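Local coordinates for protection of telomeres protein 1 (Schizosaccharomyces pombe, PDB 5USB) that binds the single-stranded G-rich overhang of telomeres, protects that 3' end and regulates telomerase and telomere length, here represented by its second, OB-fold DNA-binding domain, Pot1pC, at residues A[12-18]-A[88-94]; A[63-67]-A[101-105]; A[5-9]-A[35-41]. The protein carries 1 engineered substitution. All coordinates share one frame. Residue numbers count along the deposited sequence, not the author numbering.

Interaction 1: residues A[12-18]-A[88-94]; sequences HQRCSFY and VMKNVRT
Strand 14-18 runs antiparallel to strand 88-90, with axes 4.8 Å apart at 166°. Segment 88-94 turns a corner at N91, and strand 92-94 then meets strand 14-18 at 117°. F17 and M89 form a hydrogen-bonded pair, with F17 N to M89 O and M89 N to F17 O both 2.9 Å. C15 and V92 form another: C15 N to V92 O is 2.8 Å and V92 N to C15 O is 2.9 Å. Between these pairs N91 is the extra residue of a G1 beta bulge, at phi/psi 61/36. S16 takes chi1 m, and its OG accepts from N91 N at 3.0 Å. R14 (chi1 and chi2 t, chi3 p) sends NH1 to N91 OD1 at 2.7 Å. C15, F17, M89 and V92 share the inner face. F17 is p at chi1. M89 CB makes a CH-pi contact over the face of the F17 ring, 4.2 Å from its centroid. M89 (m, t, p) adds a Met-aromatic contact, SD 3.7 Å from F17 CE1. On the other face V88 CG2 (V88 chi1 p) makes a CH-pi contact with Y18 (m), 3.9 Å from its ring centroid. T94 is p: its OG1 accepts from Q13 N at 3.2 Å and also bonds T10 O. T94 N gives to Q13 O at 3.0 Å. The antiparallel pairing of the first strand with the fourth, here turned at N91 by a bulge, is that of the OB-fold barrel.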
loop_
_atom_site.group_PDB
_atom_site.type_symbol
_atom_site.label_atom_id
_atom_site.label_comp_id
_atom_site.label_asym_id
_atom_site.label_seq_id
_atom_site.Cartn_x
_atom_site.Cartn_y
_atom_site.Cartn_z
ATOM N N HIS A 12 12.179 -7.579 1.658
ATOM C CA HIS A 12 12.466 -8.565 2.695
ATOM C C HIS A 12 12.776 -7.903 4.033
ATOM O O HIS A 12 13.726 -8.248 4.742
ATOM C CB HIS A 12 13.580 -9.480 2.219
ATOM C CG HIS A 12 13.291 -10.093 0.887
ATOM N ND1 HIS A 12 14.107 -9.927 -0.205
ATOM C CD2 HIS A 12 12.249 -10.847 0.465
ATOM C CE1 HIS A 12 13.591 -10.571 -1.237
ATOM N NE2 HIS A 12 12.465 -11.142 -0.853
ATOM N N GLN A 13 11.935 -6.950 4.391
ATOM C CA GLN A 13 12.006 -6.335 5.698
ATOM C C GLN A 13 10.596 -6.188 6.235
ATOM O O GLN A 13 9.607 -6.314 5.503
ATOM C CB GLN A 13 12.700 -4.983 5.654
ATOM C CG GLN A 13 11.852 -3.897 5.036
ATOM C CD GLN A 13 12.517 -2.541 5.058
ATOM O OE1 GLN A 13 11.998 -1.584 4.481
ATOM N NE2 GLN A 13 13.675 -2.445 5.712
ATOM N N ARG A 14 10.526 -5.981 7.538
ATOM C CA ARG A 14 9.306 -5.546 8.184
ATOM C C ARG A 14 9.298 -4.017 8.185
ATOM O O ARG A 14 10.308 -3.394 8.504
ATOM C CB ARG A 14 9.258 -6.116 9.610
ATOM C CG ARG A 14 8.408 -5.345 10.605
ATOM C CD ARG A 14 8.403 -5.999 11.988
ATOM N NE ARG A 14 9.613 -5.718 12.762
ATOM C CZ ARG A 14 9.802 -4.611 13.473
ATOM N NH1 ARG A 14 8.867 -3.666 13.509
ATOM N NH2 ARG A 14 10.925 -4.440 14.160
ATOM N N CYS A 15 8.169 -3.407 7.826
ATOM C CA CYS A 15 8.132 -1.961 7.834
ATOM C C CYS A 15 6.744 -1.487 8.221
ATOM O O CYS A 15 5.790 -2.270 8.300
ATOM C CB CYS A 15 8.554 -1.399 6.484
ATOM S SG CYS A 15 7.464 -1.927 5.153
ATOM N N SER A 16 6.661 -0.193 8.505
ATOM C CA SER A 16 5.436 0.495 8.837
ATOM C C SER A 16 5.358 1.823 8.111
ATOM O O SER A 16 6.363 2.517 7.986
ATOM C CB SER A 16 5.367 0.746 10.354
ATOM O OG SER A 16 5.478 -0.463 11.072
ATOM N N PHE A 17 4.158 2.193 7.646
ATOM C CA PHE A 17 4.014 3.418 6.868
ATOM C C PHE A 17 2.564 3.872 6.849
ATOM O O PHE A 17 1.642 3.090 7.078
ATOM C CB PHE A 17 4.533 3.235 5.431
ATOM C CG PHE A 17 3.939 2.071 4.698
ATOM C CD1 PHE A 17 2.742 2.207 4.016
ATOM C CD2 PHE A 17 4.606 0.862 4.649
ATOM C CE1 PHE A 17 2.192 1.134 3.350
ATOM C CE2 PHE A 17 4.068 -0.221 3.959
ATOM C CZ PHE A 17 2.854 -0.071 3.312
ATOM N N TYR A 18 2.392 5.146 6.539
ATOM C CA TYR A 18 1.115 5.770 6.242
ATOM C C TYR A 18 0.999 5.882 4.722
ATOM O O TYR A 18 1.985 6.163 4.038
ATOM C CB TYR A 18 1.045 7.176 6.861
ATOM C CG TYR A 18 0.925 7.187 8.367
ATOM C CD1 TYR A 18 -0.324 7.237 8.937
ATOM C CD2 TYR A 18 2.041 7.182 9.184
ATOM C CE1 TYR A 18 -0.467 7.254 10.306
ATOM C CE2 TYR A 18 1.917 7.195 10.551
ATOM C CZ TYR A 18 0.674 7.233 11.106
ATOM O OH TYR A 18 0.512 7.250 12.495
ATOM N N VAL A 88 -2.827 3.171 7.784
ATOM C CA VAL A 88 -1.550 2.974 8.468
ATOM C C VAL A 88 -1.319 1.474 8.528
ATOM O O VAL A 88 -2.169 0.722 9.017
ATOM C CB VAL A 88 -1.508 3.632 9.862
ATOM C CG1 VAL A 88 -2.616 3.167 10.779
ATOM C CG2 VAL A 88 -0.093 3.448 10.436
ATOM N N MET A 89 -0.198 1.037 7.963
ATOM C CA MET A 89 0.190 -0.367 7.913
ATOM C C MET A 89 1.382 -0.524 8.843
ATOM O O MET A 89 2.338 0.230 8.740
ATOM C CB MET A 89 0.513 -0.755 6.460
ATOM C CG MET A 89 -0.782 -0.521 5.601
ATOM S SD MET A 89 -0.798 -1.040 3.890
ATOM C CE MET A 89 -0.441 -2.735 4.162
ATOM N N LYS A 90 1.294 -1.473 9.769
ATOM C CA LYS A 90 2.288 -1.635 10.820
ATOM C C LYS A 90 2.871 -3.033 10.747
ATOM O O LYS A 90 2.134 -4.016 10.650
ATOM C CB LYS A 90 1.670 -1.372 12.195
ATOM C CG LYS A 90 1.383 0.071 12.440
ATOM C CD LYS A 90 0.715 0.316 13.774
ATOM C CE LYS A 90 0.280 1.740 13.910
ATOM N NZ LYS A 90 -0.714 1.916 15.018
ATOM N N ASN A 91 4.202 -3.097 10.678
ATOM C CA ASN A 91 4.954 -4.337 10.766
ATOM C C ASN A 91 4.604 -5.307 9.648
ATOM O O ASN A 91 4.628 -6.523 9.824
ATOM C CB ASN A 91 4.761 -4.980 12.144
ATOM C CG ASN A 91 5.163 -4.042 13.244
ATOM O OD1 ASN A 91 6.235 -3.456 13.186
ATOM N ND2 ASN A 91 4.273 -3.815 14.207
ATOM N N VAL A 92 4.346 -4.775 8.477
ATOM C CA VAL A 92 4.063 -5.593 7.318
ATOM C C VAL A 92 5.362 -5.957 6.628
ATOM O O VAL A 92 6.402 -5.321 6.802
ATOM C CB VAL A 92 3.083 -4.876 6.371
ATOM C CG1 VAL A 92 1.753 -4.674 7.062
ATOM C CG2 VAL A 92 3.650 -3.551 5.899
ATOM N N ARG A 93 5.297 -7.064 5.926
ATOM C CA ARG A 93 6.421 -7.697 5.286
ATOM C C ARG A 93 6.478 -7.319 3.816
ATOM O O ARG A 93 5.440 -7.173 3.160
ATOM C CB ARG A 93 6.240 -9.201 5.441
ATOM C CG ARG A 93 7.353 -10.002 5.022
ATOM C CD ARG A 93 8.484 -9.918 5.990
ATOM N NE ARG A 93 9.603 -10.466 5.280
ATOM C CZ ARG A 93 10.866 -10.447 5.660
ATOM N NH1 ARG A 93 11.262 -9.883 6.813
ATOM N NH2 ARG A 93 11.725 -10.999 4.823
ATOM N N THR A 94 7.679 -7.108 3.299
ATOM C CA THR A 94 7.835 -6.867 1.877
ATOM C C THR A 94 8.551 -8.037 1.208
ATOM O O THR A 94 9.279 -8.809 1.840
ATOM C CB THR A 94 8.632 -5.600 1.623
ATOM O OG1 THR A 94 9.962 -5.814 2.097
ATOM C CG2 THR A 94 8.038 -4.441 2.351
#

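Interaction 2: residues A[63-67]-A[101-105]; sequences FSIRC and YLECI. With nucleotides of chain B.
Strands 65-67 and 102-105 run side by side in parallel. Their axes approach to 4.8 Å at a crossing angle of -27°. C67 pairs with C104, with CA atoms 4.4 Å apart. One direct backbone bond joins the segments: C104 N gives to R66 O at 2.9 Å. Towards the start of the strands water 1 fills the gap. It accepts from R66 N at 2.9 Å and lies 2.6 Å from L102 O, bridging the two. The side chains of C67 and C104 lie on the inner face, with C67 SG 3.7 Å from C104 CB. R66 and E103 lie on the DNA face. R66 (t, t, m) gives from NH1 to O2 of DT4 of chain B at 3.1 Å, and its NE bonds Y34 OH weakly. The face of its guanidinium covers the base of DA5 of chain B, with R66 NH2 3.3 Å from C5 of that base. E103 (p, t) accepts at OE1 from N1 of DG2 of chain B at 3.2 Å, and more weakly from N2 of DG2 at 3.4 Å. N1 of DG2 also reaches E103 OE2 weakly at 3.3 Å. K95 forms a long, weak ion pair with E103 OE2. R66 NH1 and E103 OE1 stay 4.2 Å apart, beyond a salt bridge. This parallel pair closes the OB-fold barrel and carries part of the telomeric ssDNA site.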
loop_
_atom_site.group_PDB
_atom_site.type_symbol
_atom_site.label_atom_id
_atom_site.label_comp_id
_atom_site.label_asym_id
_atom_site.label_seq_id
_atom_site.Cartn_x
_atom_site.Cartn_y
_atom_site.Cartn_z
ATOM N N PHE A 63 5.481 4.896 -8.104
ATOM C CA PHE A 63 5.000 5.629 -6.939
ATOM C C PHE A 63 3.992 4.879 -6.074
ATOM O O PHE A 63 3.565 5.428 -5.060
ATOM C CB PHE A 63 4.367 6.971 -7.368
ATOM C CG PHE A 63 5.382 8.064 -7.642
ATOM C CD1 PHE A 63 6.037 8.167 -8.864
ATOM C CD2 PHE A 63 5.665 9.003 -6.663
ATOM C CE1 PHE A 63 6.965 9.157 -9.068
ATOM C CE2 PHE A 63 6.576 9.995 -6.888
ATOM C CZ PHE A 63 7.215 10.064 -8.062
ATOM N N SER A 64 3.604 3.663 -6.431
ATOM C CA SER A 64 2.614 2.914 -5.657
ATOM C C SER A 64 3.087 1.480 -5.455
ATOM O O SER A 64 3.826 0.922 -6.273
ATOM C CB SER A 64 1.250 2.911 -6.365
ATOM O OG SER A 64 0.860 4.236 -6.601
ATOM N N ILE A 65 2.633 0.863 -4.363
ATOM C CA ILE A 65 2.979 -0.520 -4.031
ATOM C C ILE A 65 1.697 -1.340 -3.884
ATOM O O ILE A 65 0.703 -0.859 -3.339
ATOM C CB ILE A 65 3.844 -0.617 -2.758
ATOM C CG1 ILE A 65 4.354 -2.056 -2.610
ATOM C CG2 ILE A 65 3.098 -0.155 -1.492
ATOM C CD1 ILE A 65 5.432 -2.219 -1.569
ATOM N N ARG A 66 1.724 -2.553 -4.411
ATOM C CA ARG A 66 0.632 -3.510 -4.265
ATOM C C ARG A 66 0.746 -4.210 -2.923
ATOM O O ARG A 66 1.831 -4.639 -2.551
ATOM C CB ARG A 66 0.693 -4.550 -5.384
ATOM C CG ARG A 66 -0.207 -5.758 -5.191
ATOM C CD ARG A 66 0.170 -6.842 -6.213
ATOM N NE ARG A 66 -0.181 -6.471 -7.568
ATOM C CZ ARG A 66 0.396 -6.964 -8.657
ATOM N NH1 ARG A 66 1.371 -7.861 -8.563
ATOM N NH2 ARG A 66 -0.010 -6.554 -9.842
ATOM N N CYS A 67 -0.371 -4.329 -2.208
ATOM C CA CYS A 67 -0.413 -5.049 -0.934
ATOM C C CYS A 67 -1.407 -6.177 -1.124
ATOM O O CYS A 67 -2.544 -5.916 -1.515
ATOM C CB CYS A 67 -0.836 -4.142 0.228
ATOM S SG CYS A 67 0.130 -2.611 0.348
ATOM N N TYR A 101 9.484 -6.841 -8.873
ATOM C CA TYR A 101 8.872 -5.659 -8.273
ATOM C C TYR A 101 8.584 -5.883 -6.789
ATOM O O TYR A 101 8.252 -6.987 -6.365
ATOM C CB TYR A 101 7.573 -5.299 -8.994
ATOM C CG TYR A 101 7.772 -5.053 -10.458
ATOM C CD1 TYR A 101 8.375 -3.880 -10.894
ATOM C CD2 TYR A 101 7.408 -6.003 -11.394
ATOM C CE1 TYR A 101 8.601 -3.659 -12.275
ATOM C CE2 TYR A 101 7.622 -5.784 -12.748
ATOM C CZ TYR A 101 8.204 -4.622 -13.168
ATOM O OH TYR A 101 8.411 -4.421 -14.511
ATOM N N LEU A 102 8.743 -4.821 -6.016
ATOM C CA LEU A 102 8.402 -4.826 -4.606
ATOM C C LEU A 102 6.902 -5.008 -4.431
ATOM O O LEU A 102 6.097 -4.475 -5.210
ATOM C CB LEU A 102 8.828 -3.506 -3.977
ATOM C CG LEU A 102 9.989 -3.464 -3.013
ATOM C CD1 LEU A 102 10.126 -2.052 -2.430
ATOM C CD2 LEU A 102 9.824 -4.471 -1.917
ATOM N N GLU A 103 6.527 -5.772 -3.418
ATOM C CA GLU A 103 5.143 -5.851 -3.018
ATOM C C GLU A 103 5.098 -6.071 -1.512
ATOM O O GLU A 103 6.093 -6.422 -0.880
ATOM C CB GLU A 103 4.389 -6.958 -3.782
ATOM C CG GLU A 103 5.019 -8.324 -3.678
ATOM C CD GLU A 103 4.243 -9.413 -4.411
ATOM O OE1 GLU A 103 3.155 -9.131 -4.950
ATOM O OE2 GLU A 103 4.740 -10.561 -4.427
ATOM N N CYS A 104 3.935 -5.799 -0.943
ATOM C CA CYS A 104 3.678 -5.972 0.474
ATOM C C CYS A 104 2.685 -7.110 0.669
ATOM O O CYS A 104 1.710 -7.230 -0.076
ATOM C CB CYS A 104 3.161 -4.653 1.045
ATOM S SG CYS A 104 2.600 -4.655 2.721
ATOM N N ILE A 105 2.932 -7.927 1.695
ATOM C CA ILE A 105 2.174 -9.142 1.927
ATOM C C ILE A 105 1.693 -9.151 3.362
ATOM O O ILE A 105 2.464 -8.860 4.285
ATOM C CB ILE A 105 3.028 -10.385 1.647
ATOM C CG1 ILE A 105 3.483 -10.411 0.191
ATOM C CG2 ILE A 105 2.243 -11.607 2.005
ATOM C CD1 ILE A 105 2.389 -10.421 -0.822
ATOM P P DA B 5 -0.138 -6.351 -16.239
ATOM O OP1 DA B 5 -1.145 -6.849 -17.149
ATOM O OP2 DA B 5 1.226 -6.141 -16.650
ATOM O "O5'" DA B 5 -0.667 -4.971 -15.672
ATOM C "C5'" DA B 5 -2.003 -4.856 -15.227
ATOM C "C4'" DA B 5 -2.127 -3.603 -14.403
ATOM O "O4'" DA B 5 -1.416 -3.788 -13.166
ATOM C "C3'" DA B 5 -1.511 -2.367 -15.051
ATOM O "O3'" DA B 5 -2.268 -1.200 -14.728
ATOM C "C2'" DA B 5 -0.110 -2.346 -14.469
ATOM C "C1'" DA B 5 -0.316 -2.909 -13.076
ATOM N N9 DA B 5 0.801 -3.679 -12.551
ATOM C C8 DA B 5 1.494 -4.673 -13.188
ATOM N N7 DA B 5 2.416 -5.229 -12.449
ATOM C C5 DA B 5 2.284 -4.599 -11.223
ATOM C C6 DA B 5 2.965 -4.747 -10.010
ATOM N N6 DA B 5 3.948 -5.623 -9.818
ATOM N N1 DA B 5 2.604 -3.946 -8.988
ATOM C C2 DA B 5 1.625 -3.063 -9.184
ATOM N N3 DA B 5 0.905 -2.836 -10.272
ATOM C C4 DA B 5 1.287 -3.648 -11.269
ATOM P P DG B 2 -0.256 -20.687 -5.196
ATOM O OP1 DG B 2 -1.091 -21.839 -5.588
ATOM O OP2 DG B 2 1.203 -20.731 -5.347
ATOM O "O5'" DG B 2 -0.802 -19.421 -5.986
ATOM C "C5'" DG B 2 -2.196 -19.132 -6.013
ATOM C "C4'" DG B 2 -2.392 -17.726 -6.521
ATOM O "O4'" DG B 2 -2.225 -16.753 -5.473
ATOM C "C3'" DG B 2 -1.389 -17.300 -7.578
ATOM O "O3'" DG B 2 -1.864 -17.831 -8.800
ATOM C "C2'" DG B 2 -1.488 -15.787 -7.499
ATOM C "C1'" DG B 2 -1.712 -15.537 -6.020
ATOM N N9 DG B 2 -0.511 -15.196 -5.273
ATOM C C8 DG B 2 0.186 -16.045 -4.462
ATOM N N7 DG B 2 1.222 -15.490 -3.902
ATOM C C5 DG B 2 1.230 -14.202 -4.405
ATOM C C6 DG B 2 2.129 -13.137 -4.168
ATOM O O6 DG B 2 3.107 -13.115 -3.423
ATOM N N1 DG B 2 1.783 -12.003 -4.893
ATOM C C2 DG B 2 0.689 -11.903 -5.717
ATOM N N2 DG B 2 0.506 -10.725 -6.310
ATOM N N3 DG B 2 -0.155 -12.894 -5.950
ATOM C C4 DG B 2 0.171 -14.005 -5.262
ATOM P P DT B 4 -0.959 -13.024 -15.008
ATOM O OP1 DT B 4 -2.017 -12.926 -16.001
ATOM O OP2 DT B 4 0.229 -13.799 -15.304
ATOM O "O5'" DT B 4 -0.539 -11.517 -14.726
ATOM C "C5'" DT B 4 -1.442 -10.629 -14.091
ATOM C "C4'" DT B 4 -0.791 -9.292 -13.833
ATOM O "O4'" DT B 4 0.191 -9.433 -12.780
ATOM C "C3'" DT B 4 -0.047 -8.683 -15.023
ATOM O "O3'" DT B 4 -0.143 -7.260 -14.947
ATOM C "C2'" DT B 4 1.390 -9.076 -14.744
ATOM C "C1'" DT B 4 1.434 -8.939 -13.232
ATOM N N1 DT B 4 2.494 -9.705 -12.558
ATOM C C2 DT B 4 3.240 -9.079 -11.589
ATOM O O2 DT B 4 3.022 -7.949 -11.213
ATOM N N3 DT B 4 4.191 -9.870 -11.007
ATOM C C4 DT B 4 4.495 -11.177 -11.319
ATOM O O4 DT B 4 5.390 -11.753 -10.717
ATOM C C5 DT B 4 3.687 -11.767 -12.352
ATOM C C7 DT B 4 3.944 -13.187 -12.749
ATOM C C6 DT B 4 2.751 -11.006 -12.927
HETATM O O HOH W 1 3.853 -3.507 -6.199
#

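Interaction 3: residues A[5-9]-A[35-41]; sequences LLSQI and VTDYTEN
Segment 5-9 is a non-strand turn, helical in phi/psi at L6, S7 and Q8, with Q8 N bonded to L5 O at 2.9 Å. Segment 35-41 bends around this turn. V35 CG2 lies 4.5 Å from L6 CD1. T36 (chi1 t) starts an ST turn, its OG1 accepting from Y38 N at 2.9 Å and also bonding F63 O. D37 is p at chi1 with chi2 near 5°. Its OD2 accepts from L6 N at 2.8 Å, and its OD1 accepts from T39 OG1 at 2.6 Å. Y38 has phi/psi 63/33, so the chain turns by about a right angle here. Its CA-to-CB bond points away from segment 5-9; the side chain touches R134, and OH bonds K135 NZ, both on helix 129-138. The contact thus joins the segment leading into the first barrel strand of the OB fold to the loop that follows strand 31-36. T39 (p) then accepts at OG1 a weak bond from S7 N at 2.9 Å. E40 O sits 3.0 Å from S7 CB. N41 (chi1 t, chi2 -56°) comes last, its CA 4.5 Å from that of S7. N41 ND2 gives to L6 O at 2.9 Å and to I9 O at 3.0 Å. Water 2 lies 2.6 Å from N41 OD1 and 3.2 Å from I9 O, bridging them, and N41 OD1 also accepts from L43 N.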
loop_
_atom_site.group_PDB
_atom_site.type_symbol
_atom_site.label_atom_id
_atom_site.label_comp_id
_atom_site.label_asym_id
_atom_site.label_seq_id
_atom_site.Cartn_x
_atom_site.Cartn_y
_atom_site.Cartn_z
ATOM N N LEU A 5 9.036 6.294 5.005
ATOM C CA LEU A 5 8.419 6.671 3.746
ATOM C C LEU A 5 8.516 5.495 2.776
ATOM O O LEU A 5 9.428 4.664 2.863
ATOM C CB LEU A 5 9.086 7.891 3.114
ATOM C CG LEU A 5 8.965 9.140 3.996
ATOM C CD1 LEU A 5 9.614 10.282 3.259
ATOM C CD2 LEU A 5 7.543 9.488 4.403
ATOM N N LEU A 6 7.581 5.436 1.823
ATOM C CA LEU A 6 7.609 4.298 0.912
ATOM C C LEU A 6 8.862 4.300 0.055
ATOM O O LEU A 6 9.309 3.244 -0.394
ATOM C CB LEU A 6 6.344 4.255 0.058
ATOM C CG LEU A 6 5.148 3.649 0.805
ATOM C CD1 LEU A 6 3.960 3.722 -0.162
ATOM C CD2 LEU A 6 5.399 2.208 1.284
ATOM N N SER A 7 9.463 5.473 -0.176
ATOM C CA SER A 7 10.716 5.526 -0.911
ATOM C C SER A 7 11.868 4.865 -0.167
ATOM O O SER A 7 12.892 4.545 -0.796
ATOM C CB SER A 7 11.070 6.975 -1.177
ATOM O OG SER A 7 11.267 7.631 0.060
ATOM N N GLN A 8 11.722 4.654 1.135
ATOM C CA GLN A 8 12.774 4.100 1.983
ATOM C C GLN A 8 12.636 2.602 2.201
ATOM O O GLN A 8 13.562 1.982 2.748
ATOM C CB GLN A 8 12.776 4.812 3.337
ATOM C CG GLN A 8 13.017 6.305 3.233
ATOM C CD GLN A 8 12.785 7.042 4.543
ATOM O OE1 GLN A 8 11.866 6.734 5.334
ATOM N NE2 GLN A 8 13.635 8.045 4.787
ATOM N N ILE A 9 11.516 1.992 1.813
ATOM C CA ILE A 9 11.379 0.579 2.110
ATOM C C ILE A 9 12.161 -0.246 1.099
ATOM O O ILE A 9 12.390 0.133 -0.050
ATOM C CB ILE A 9 9.903 0.150 2.195
ATOM C CG1 ILE A 9 9.191 0.252 0.873
ATOM C CG2 ILE A 9 9.188 0.957 3.254
ATOM C CD1 ILE A 9 7.859 -0.433 0.915
ATOM N N VAL A 35 -1.320 1.277 -2.846
ATOM C CA VAL A 35 -1.202 2.448 -1.990
ATOM C C VAL A 35 0.028 3.268 -2.343
ATOM O O VAL A 35 0.964 2.785 -2.974
ATOM C CB VAL A 35 -1.184 2.058 -0.511
ATOM C CG1 VAL A 35 -2.340 1.142 -0.223
ATOM C CG2 VAL A 35 0.120 1.416 -0.127
ATOM N N THR A 36 -0.015 4.545 -1.965
ATOM C CA THR A 36 1.048 5.494 -2.254
ATOM C C THR A 36 1.188 6.488 -1.116
ATOM O O THR A 36 0.205 6.802 -0.435
ATOM C CB THR A 36 0.753 6.275 -3.552
ATOM O OG1 THR A 36 1.870 7.099 -3.906
ATOM C CG2 THR A 36 -0.412 7.190 -3.395
ATOM N N ASP A 37 2.424 7.014 -0.945
ATOM C CA ASP A 37 2.577 8.228 -0.147
ATOM C C ASP A 37 3.188 9.343 -0.986
ATOM O O ASP A 37 3.677 10.347 -0.436
ATOM C CB ASP A 37 3.369 7.970 1.140
ATOM C CG ASP A 37 4.793 7.586 0.907
ATOM O OD1 ASP A 37 5.247 7.592 -0.256
ATOM O OD2 ASP A 37 5.509 7.339 1.928
ATOM N N TYR A 38 3.143 9.175 -2.306
ATOM C CA TYR A 38 3.669 10.126 -3.290
ATOM C C TYR A 38 5.174 10.299 -3.155
ATOM O O TYR A 38 5.714 11.382 -3.397
ATOM C CB TYR A 38 2.896 11.449 -3.199
ATOM C CG TYR A 38 1.500 11.261 -3.719
ATOM C CD1 TYR A 38 1.279 11.261 -5.087
ATOM C CD2 TYR A 38 0.427 11.021 -2.863
ATOM C CE1 TYR A 38 0.041 11.061 -5.608
ATOM C CE2 TYR A 38 -0.854 10.802 -3.394
ATOM C CZ TYR A 38 -1.001 10.823 -4.780
ATOM O OH TYR A 38 -2.226 10.634 -5.381
ATOM N N THR A 39 5.871 9.231 -2.764
ATOM C CA THR A 39 7.326 9.149 -2.826
ATOM C C THR A 39 7.687 7.966 -3.719
ATOM O O THR A 39 6.996 6.953 -3.748
ATOM C CB THR A 39 8.020 9.037 -1.431
ATOM O OG1 THR A 39 7.788 7.743 -0.859
ATOM C CG2 THR A 39 7.526 10.137 -0.460
ATOM N N GLU A 40 8.760 8.114 -4.474
ATOM C CA GLU A 40 9.150 7.165 -5.520
ATOM C C GLU A 40 10.070 6.089 -4.983
ATOM O O GLU A 40 10.934 6.369 -4.158
ATOM C CB GLU A 40 9.845 7.941 -6.625
ATOM C CG GLU A 40 10.145 7.220 -7.862
ATOM C CD GLU A 40 10.731 8.163 -8.888
ATOM O OE1 GLU A 40 10.983 9.338 -8.529
ATOM O OE2 GLU A 40 10.887 7.745 -10.035
ATOM N N ASN A 41 9.856 4.849 -5.431
ATOM C CA ASN A 41 10.716 3.729 -5.079
ATOM C C ASN A 41 11.134 2.992 -6.332
ATOM O O ASN A 41 10.284 2.568 -7.109
ATOM C CB ASN A 41 9.999 2.776 -4.132
ATOM C CG ASN A 41 10.913 1.743 -3.530
ATOM O OD1 ASN A 41 11.587 0.998 -4.229
ATOM N ND2 ASN A 41 10.915 1.673 -2.220
HETATM O O HOH W 2 13.522 -0.245 -2.979
#

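How the interactions relate
All three interactions reach the same curled sheet, that of the OB-fold barrel; segment 5-9 is a turn packed against it. Interactions 1 and 2 join through neighbouring strands 92-96 and 102-106: R93 O lies 3.0 Å from I105 N, a probable hydrogen bond, and V92 CG2 packs 3.5 Å from C104 SG. Interactions 2 and 3 join through strands 65-69 and 31-36, with I65 N 2.9 Å from V35 O and F63 O 2.6 Å from T36 OG1. Interaction 3 meets interaction 1 inside the barrel, where L6 CD2 is 3.7 Å from F17 CD2. Interaction 2 touches the bound strand directly. The nearest atom of interaction 1 is about 9 Å from the bound nucleic acid.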